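Local coordinates for protein glycosyl hydrolase, family 8 (Clostridium perfringens, PDB 3REN) that probably hydrolyses alpha-glucosidic linkages as an alpha-amylase related to glycoside hydrolase family 8, at residues Y39-D47 and G57-M68. Numbering follows the deposited sequence.
Sequences YGIYTNYID and GHSVLSESEGLM
Tyr42 and His58 both set CG beside the backbone N (chi1 -68° and -69°), and with these torsions their rings lie against one another in a face-to-face stack, centroids 3.6 Å apart and planes at 9°. In the conformer of Asp47 described, its CB packs over the opposite face of the imidazole. NE2 of His58 donates to Tyr45 O at 3.0 Å, nearly straight and within the ring plane, though from above the carbonyl plane; this bond also fixes the turn of the imidazole about CB-CG. The same conformer of Asp47 holds CG anti to N, and OD1 accepts His58 N at 2.8 Å through its anti lone pair, while Asp47 O takes Gly57 N. Gly57 CA lies 3.5 Å from Ile46 O in a CA-H...O contact. Asn44 N donates to Gly57 O at 2.8 Å, and Thr43 N to Ser59 O.

Farther along, Tyr39 OH donates to His58 O at 2.6 Å, and the CG2 methyl of Val60 sits over one face of the Tyr39 ring. A water bonded to Ile41 O, Thr43 OG1, Leu61 N and Ser64 OG bridges the two segments. Glu65 bends at chi2 and its OE2 receives Ile41 N at 2.9 Å; OE1 is held by His84. Ile41 CD1 meets CB of selenomethionine Met68 at 3.6 Å. Backbone and side-chain bonds thus join residues 39-47 mainly to the 57-61 lead-in of helix 62-74, within an (alpha/alpha)6-barrel.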
ATOM      1  N   TYR A  39      -1.210 -20.223  -6.233  1.00 14.70           N
ATOM      2  CA  TYR A  39      -0.420 -19.424  -7.163  1.00 13.02           C
ATOM      3  C   TYR A  39      -0.354 -17.986  -6.680  1.00 11.98           C
ATOM      4  O   TYR A  39       0.750 -17.441  -6.556  1.00 11.62           O
ATOM      5  CB  TYR A  39      -1.021 -19.493  -8.567  1.00 12.71           C
ATOM      6  CG  TYR A  39      -0.388 -18.535  -9.569  1.00 11.79           C
ATOM      7  CD1 TYR A  39       0.951 -18.681  -9.960  1.00 13.04           C
ATOM      8  CD2 TYR A  39      -1.145 -17.520 -10.170  1.00 15.14           C
ATOM      9  CE1 TYR A  39       1.529 -17.820 -10.910  1.00 15.44           C
ATOM     10  CE2 TYR A  39      -0.578 -16.649 -11.115  1.00 14.04           C
ATOM     11  CZ  TYR A  39       0.759 -16.809 -11.478  1.00 16.71           C
ATOM     12  OH  TYR A  39       1.333 -15.949 -12.389  1.00 18.44           O
ATOM     13  N   GLY A  40      -1.526 -17.379  -6.419  1.00 10.98           N
ATOM     14  CA  GLY A  40      -1.584 -16.042  -5.829  1.00 11.44           C
ATOM     15  C   GLY A  40      -2.654 -15.132  -6.391  1.00 11.63           C
ATOM     16  O   GLY A  40      -3.545 -15.561  -7.140  1.00 11.33           O
ATOM     17  N   ILE A  41      -2.551 -13.855  -6.046  1.00 11.54           N
ATOM     18  CA  ILE A  41      -3.537 -12.861  -6.504  1.00 10.79           C
ATOM     19  C   ILE A  41      -3.072 -12.228  -7.828  1.00 10.96           C
ATOM     20  O   ILE A  41      -1.993 -11.653  -7.909  1.00 11.71           O
ATOM     21  CB  ILE A  41      -3.735 -11.781  -5.445  1.00 10.42           C
ATOM     22  CG1 ILE A  41      -4.137 -12.460  -4.130  1.00 12.53           C
ATOM     23  CG2 ILE A  41      -4.701 -10.696  -5.945  1.00  7.36           C
ATOM     24  CD1 ILE A  41      -3.966 -11.606  -2.915  1.00 10.92           C
ATOM     25  N   TYR A  42      -3.907 -12.309  -8.846  1.00 10.75           N
ATOM     26  CA  TYR A  42      -3.603 -11.767 -10.155  1.00 11.61           C
ATOM     27  C   TYR A  42      -3.569 -10.244 -10.047  1.00 11.84           C
ATOM     28  O   TYR A  42      -4.325  -9.672  -9.270  1.00 12.05           O
ATOM     29  CB  TYR A  42      -4.764 -12.084 -11.110  1.00 10.81           C
ATOM     30  CG  TYR A  42      -4.983 -13.530 -11.476  1.00 12.57           C
ATOM     31  CD1 TYR A  42      -3.932 -14.453 -11.450  1.00 13.62           C
ATOM     32  CD2 TYR A  42      -6.242 -13.962 -11.911  1.00 14.35           C
ATOM     33  CE1 TYR A  42      -4.145 -15.808 -11.817  1.00 14.32           C
ATOM     34  CE2 TYR A  42      -6.472 -15.294 -12.300  1.00 12.80           C
ATOM     35  CZ  TYR A  42      -5.418 -16.200 -12.248  1.00 14.42           C
ATOM     36  OH  TYR A  42      -5.624 -17.478 -12.641  1.00 14.08           O
ATOM     37  N   THR A  43      -2.739  -9.623 -10.859  1.00 11.31           N
ATOM     38  CA  THR A  43      -2.640  -8.161 -10.964  1.00 12.15           C
ATOM     39  C   THR A  43      -3.872  -7.521 -11.616  1.00 11.48           C
ATOM     40  O   THR A  43      -4.319  -6.467 -11.181  1.00 11.64           O
ATOM     41  CB  THR A  43      -1.371  -7.810 -11.747  1.00 10.81           C
ATOM     42  OG1 THR A  43      -0.265  -8.443 -11.088  1.00 13.16           O
ATOM     43  CG2 THR A  43      -1.174  -6.279 -11.823  1.00 10.08           C
ATOM     44  N   ASN A  44      -4.396  -8.160 -12.657  1.00 11.75           N
ATOM     45  CA  ASN A  44      -5.624  -7.755 -13.327  1.00 12.13           C
ATOM     46  C   ASN A  44      -6.605  -8.926 -13.494  1.00 13.42           C
ATOM     47  O   ASN A  44      -6.186 -10.143 -13.426  1.00 13.01           O
ATOM     48  CB  ASN A  44      -5.297  -7.193 -14.720  1.00 12.36           C
ATOM     49  CG  ASN A  44      -4.292  -6.081 -14.679  1.00 13.72           C
ATOM     50  OD1 ASN A  44      -3.208  -6.233 -15.177  1.00 16.16           O
ATOM     51  ND2 ASN A  44      -4.639  -4.967 -14.065  1.00 13.96           N
ATOM     52  N   TYR A  45      -7.883  -8.596 -13.754  1.00 12.20           N
ATOM     53  CA  TYR A  45      -8.910  -9.625 -13.895  1.00 13.16           C
ATOM     54  C   TYR A  45      -8.684 -10.446 -15.170  1.00 14.03           C
ATOM     55  O   TYR A  45      -8.930 -11.661 -15.205  1.00 12.67           O
ATOM     56  CB  TYR A  45     -10.321  -8.991 -13.862  1.00 13.93           C
ATOM     57  CG  TYR A  45     -11.443  -9.944 -14.101  1.00 10.65           C
ATOM     58  CD1 TYR A  45     -11.768 -10.927 -13.165  1.00 14.05           C
ATOM     59  CD2 TYR A  45     -12.159  -9.906 -15.269  1.00 11.80           C
ATOM     60  CE1 TYR A  45     -12.794 -11.840 -13.394  1.00 13.96           C
ATOM     61  CE2 TYR A  45     -13.206 -10.818 -15.508  1.00 12.93           C
ATOM     62  CZ  TYR A  45     -13.513 -11.765 -14.568  1.00 14.07           C
ATOM     63  OH  TYR A  45     -14.541 -12.671 -14.791  1.00 16.08           O
ATOM     64  N   ILE A  46      -8.177  -9.768 -16.205  1.00 14.51           N
ATOM     65  CA  ILE A  46      -7.953 -10.348 -17.521  1.00 15.55           C
ATOM     66  C   ILE A  46      -6.458 -10.330 -17.781  1.00 15.28           C
ATOM     67  O   ILE A  46      -5.791  -9.334 -17.490  1.00 14.64           O
ATOM     68  CB  ILE A  46      -8.754  -9.521 -18.573  1.00 16.42           C
ATOM     69  CG1 ILE A  46     -10.264  -9.638 -18.279  1.00 18.11           C
ATOM     70  CG2 ILE A  46      -8.413  -9.897 -19.995  1.00 16.70           C
ATOM     71  CD1 ILE A  46     -10.906 -11.033 -18.648  1.00 15.65           C
ATOM     72  N   ASP A  47      -5.907 -11.424 -18.308  1.00 15.77           N
ATOM     73  CA  ASP A  47      -4.446 -11.500 -18.469  0.50 16.10           C
ATOM     74  C   ASP A  47      -3.988 -10.660 -19.677  1.00 16.21           C
ATOM     75  O   ASP A  47      -2.944 -10.009 -19.627  1.00 16.07           O
ATOM     76  CB  ASP A  47      -3.940 -12.959 -18.517  0.50 15.84           C
ATOM     77  CG  ASP A  47      -2.421 -13.071 -18.799  0.50 15.91           C
ATOM     78  OD1 ASP A  47      -1.546 -12.816 -17.919  0.50 12.43           O
ATOM     79  OD2 ASP A  47      -2.093 -13.451 -19.935  0.50 17.48           O
ATOM     80  N   GLY A  57      -1.557  -9.666 -17.121  1.00 17.08           N
ATOM     81  CA  GLY A  57      -2.576  -9.441 -16.089  1.00 14.89           C
ATOM     82  C   GLY A  57      -2.551 -10.526 -15.011  1.00 14.83           C
ATOM     83  O   GLY A  57      -2.913 -10.251 -13.856  1.00 13.24           O
ATOM     84  N   HIS A  58      -2.159 -11.767 -15.380  1.00 13.68           N
ATOM     85  CA  HIS A  58      -2.158 -12.898 -14.428  1.00 14.25           C
ATOM     86  C   HIS A  58      -0.797 -13.235 -13.852  1.00 14.36           C
ATOM     87  O   HIS A  58      -0.543 -14.365 -13.368  1.00 15.13           O
ATOM     88  CB  HIS A  58      -2.848 -14.150 -14.995  1.00 14.52           C
ATOM     89  CG  HIS A  58      -4.336 -13.982 -15.149  1.00 15.19           C
ATOM     90  ND1 HIS A  58      -5.157 -14.958 -15.684  1.00 15.01           N
ATOM     91  CD2 HIS A  58      -5.138 -12.921 -14.881  1.00 12.83           C
ATOM     92  CE1 HIS A  58      -6.407 -14.515 -15.706  1.00 14.94           C
ATOM     93  NE2 HIS A  58      -6.420 -13.275 -15.235  1.00 14.76           N
ATOM     94  N   SER A  59       0.068 -12.235 -13.877  1.00 13.63           N
ATOM     95  CA  SER A  59       1.243 -12.226 -13.036  1.00 13.82           C
ATOM     96  C   SER A  59       0.795 -11.962 -11.600  1.00 12.76           C
ATOM     97  O   SER A  59      -0.340 -11.514 -11.372  1.00 13.79           O
ATOM     98  CB  SER A  59       2.220 -11.149 -13.490  1.00 13.87           C
ATOM     99  OG  SER A  59       1.629  -9.880 -13.313  1.00 18.23           O
ATOM    100  N   VAL A  60       1.679 -12.245 -10.645  1.00 11.14           N
ATOM    101  CA  VAL A  60       1.396 -12.047  -9.226  1.00 10.56           C
ATOM    102  C   VAL A  60       2.433 -11.093  -8.682  1.00 10.40           C
ATOM    103  O   VAL A  60       3.621 -11.373  -8.755  1.00 10.83           O
ATOM    104  CB  VAL A  60       1.538 -13.366  -8.461  1.00 10.42           C
ATOM    105  CG1 VAL A  60       1.535 -13.138  -6.922  1.00  9.95           C
ATOM    106  CG2 VAL A  60       0.456 -14.336  -8.873  1.00  8.90           C
ATOM    107  N   LEU A  61       1.990  -9.986  -8.115  1.00 10.82           N
ATOM    108  CA  LEU A  61       2.919  -9.038  -7.494  1.00  9.84           C
ATOM    109  C   LEU A  61       3.154  -9.364  -6.001  1.00 10.77           C
ATOM    110  O   LEU A  61       2.195  -9.751  -5.285  1.00  9.75           O
ATOM    111  CB  LEU A  61       2.318  -7.647  -7.608  1.00  9.35           C
ATOM    112  CG  LEU A  61       2.227  -7.068  -9.023  1.00 10.83           C
ATOM    113  CD1 LEU A  61       1.404  -5.764  -9.048  1.00 11.60           C
ATOM    114  CD2 LEU A  61       3.631  -6.819  -9.607  1.00 14.29           C
ATOM    115  N   SER A  62       4.383  -9.180  -5.501  1.00  9.05           N
ATOM    116  CA  SER A  62       4.566  -9.336  -4.053  1.00 11.06           C
ATOM    117  C   SER A  62       3.904  -8.183  -3.318  1.00 11.33           C
ATOM    118  O   SER A  62       3.646  -8.269  -2.091  1.00 10.70           O
ATOM    119  CB  SER A  62       6.041  -9.420  -3.670  1.00 10.82           C
ATOM    120  OG  SER A  62       6.751  -8.266  -4.159  1.00 12.13           O
ATOM    121  N   GLU A  63       3.650  -7.098  -4.059  1.00 10.87           N
ATOM    122  CA  GLU A  63       2.770  -6.029  -3.574  1.00 11.87           C
ATOM    123  C   GLU A  63       1.411  -6.612  -3.148  1.00 11.69           C
ATOM    124  O   GLU A  63       0.964  -6.344  -2.033  1.00 10.32           O
ATOM    125  CB  GLU A  63       2.576  -4.924  -4.632  1.00 10.88           C
ATOM    126  CG  GLU A  63       1.519  -3.825  -4.300  1.00 15.29           C
ATOM    127  CD  GLU A  63       1.303  -2.899  -5.522  1.00 17.26           C
ATOM    128  OE1 GLU A  63       0.479  -3.254  -6.423  1.00 15.82           O
ATOM    129  OE2 GLU A  63       2.010  -1.853  -5.608  1.00 18.36           O
ATOM    130  N   SER A  64       0.765  -7.342  -4.062  1.00 12.03           N
ATOM    131  CA  SER A  64      -0.552  -7.946  -3.817  1.00 13.15           C
ATOM    132  C   SER A  64      -0.498  -8.908  -2.644  1.00 13.47           C
ATOM    133  O   SER A  64      -1.338  -8.862  -1.729  1.00 12.61           O
ATOM    134  CB  SER A  64      -1.028  -8.715  -5.055  1.00 13.47           C
ATOM    135  OG  SER A  64      -1.069  -7.841  -6.166  1.00 14.27           O
ATOM    136  N   GLU A  65       0.519  -9.781  -2.657  1.00 12.48           N
ATOM    137  CA  GLU A  65       0.691 -10.742  -1.581  1.00 12.19           C
ATOM    138  C   GLU A  65       0.887 -10.101  -0.205  1.00 11.48           C
ATOM    139  O   GLU A  65       0.301 -10.567   0.768  1.00 10.70           O
ATOM    140  CB  GLU A  65       1.845 -11.702  -1.896  1.00 11.84           C
ATOM    141  CG  GLU A  65       1.525 -12.556  -3.110  1.00 14.77           C
ATOM    142  CD  GLU A  65       0.202 -13.348  -2.944  1.00 16.40           C
ATOM    143  OE1 GLU A  65      -0.020 -13.923  -1.859  1.00 15.84           O
ATOM    144  OE2 GLU A  65      -0.611 -13.391  -3.881  1.00 13.83           O
ATOM    145  N   GLY A  66       1.722  -9.055  -0.139  1.00 10.75           N
ATOM    146  CA  GLY A  66       1.975  -8.313   1.090  1.00 10.44           C
ATOM    147  C   GLY A  66       0.706  -7.684   1.619  1.00 10.42           C
ATOM    148  O   GLY A  66       0.465  -7.711   2.815  1.00 10.52           O
ATOM    149  N   LEU A  67      -0.108  -7.112   0.734  1.00 10.23           N
ATOM    150  CA  LEU A  67      -1.397  -6.538   1.133  1.00 10.92           C
ATOM    151  C   LEU A  67      -2.323  -7.576   1.758  1.00 10.47           C
ATOM    152  O   LEU A  67      -2.954  -7.323   2.774  1.00  9.87           O
ATOM    153  CB  LEU A  67      -2.081  -5.801  -0.048  1.00 10.72           C
ATOM    154  CG  LEU A  67      -1.401  -4.462  -0.464  1.00 11.79           C
ATOM    155  CD1 LEU A  67      -1.926  -3.904  -1.836  1.00  9.02           C
ATOM    156  CD2 LEU A  67      -1.557  -3.415   0.638  1.00  7.02           C
HETATM  157  N   MSE A  68      -2.390  -8.754   1.147  1.00 10.80           N
HETATM  158  CA  MSE A  68      -3.278  -9.814   1.602  1.00 11.20           C
HETATM  159  C   MSE A  68      -2.790 -10.373   2.955  1.00 10.97           C
HETATM  160  O   MSE A  68      -3.598 -10.690   3.814  1.00 10.97           O
HETATM  161  CB  MSE A  68      -3.401 -10.917   0.526  1.00 11.46           C
HETATM  162  CG  MSE A  68      -4.335 -12.083   0.915  1.00 15.15           C
HETATM  163 SE   MSE A  68      -6.153 -11.514   1.485  1.00 16.63          SE
HETATM  164  CE  MSE A  68      -6.997 -11.296  -0.244  1.00 17.47           C
TER
HETATM  165  O   HOH W   1      -0.716  -9.377  -8.416  1.00 14.58           O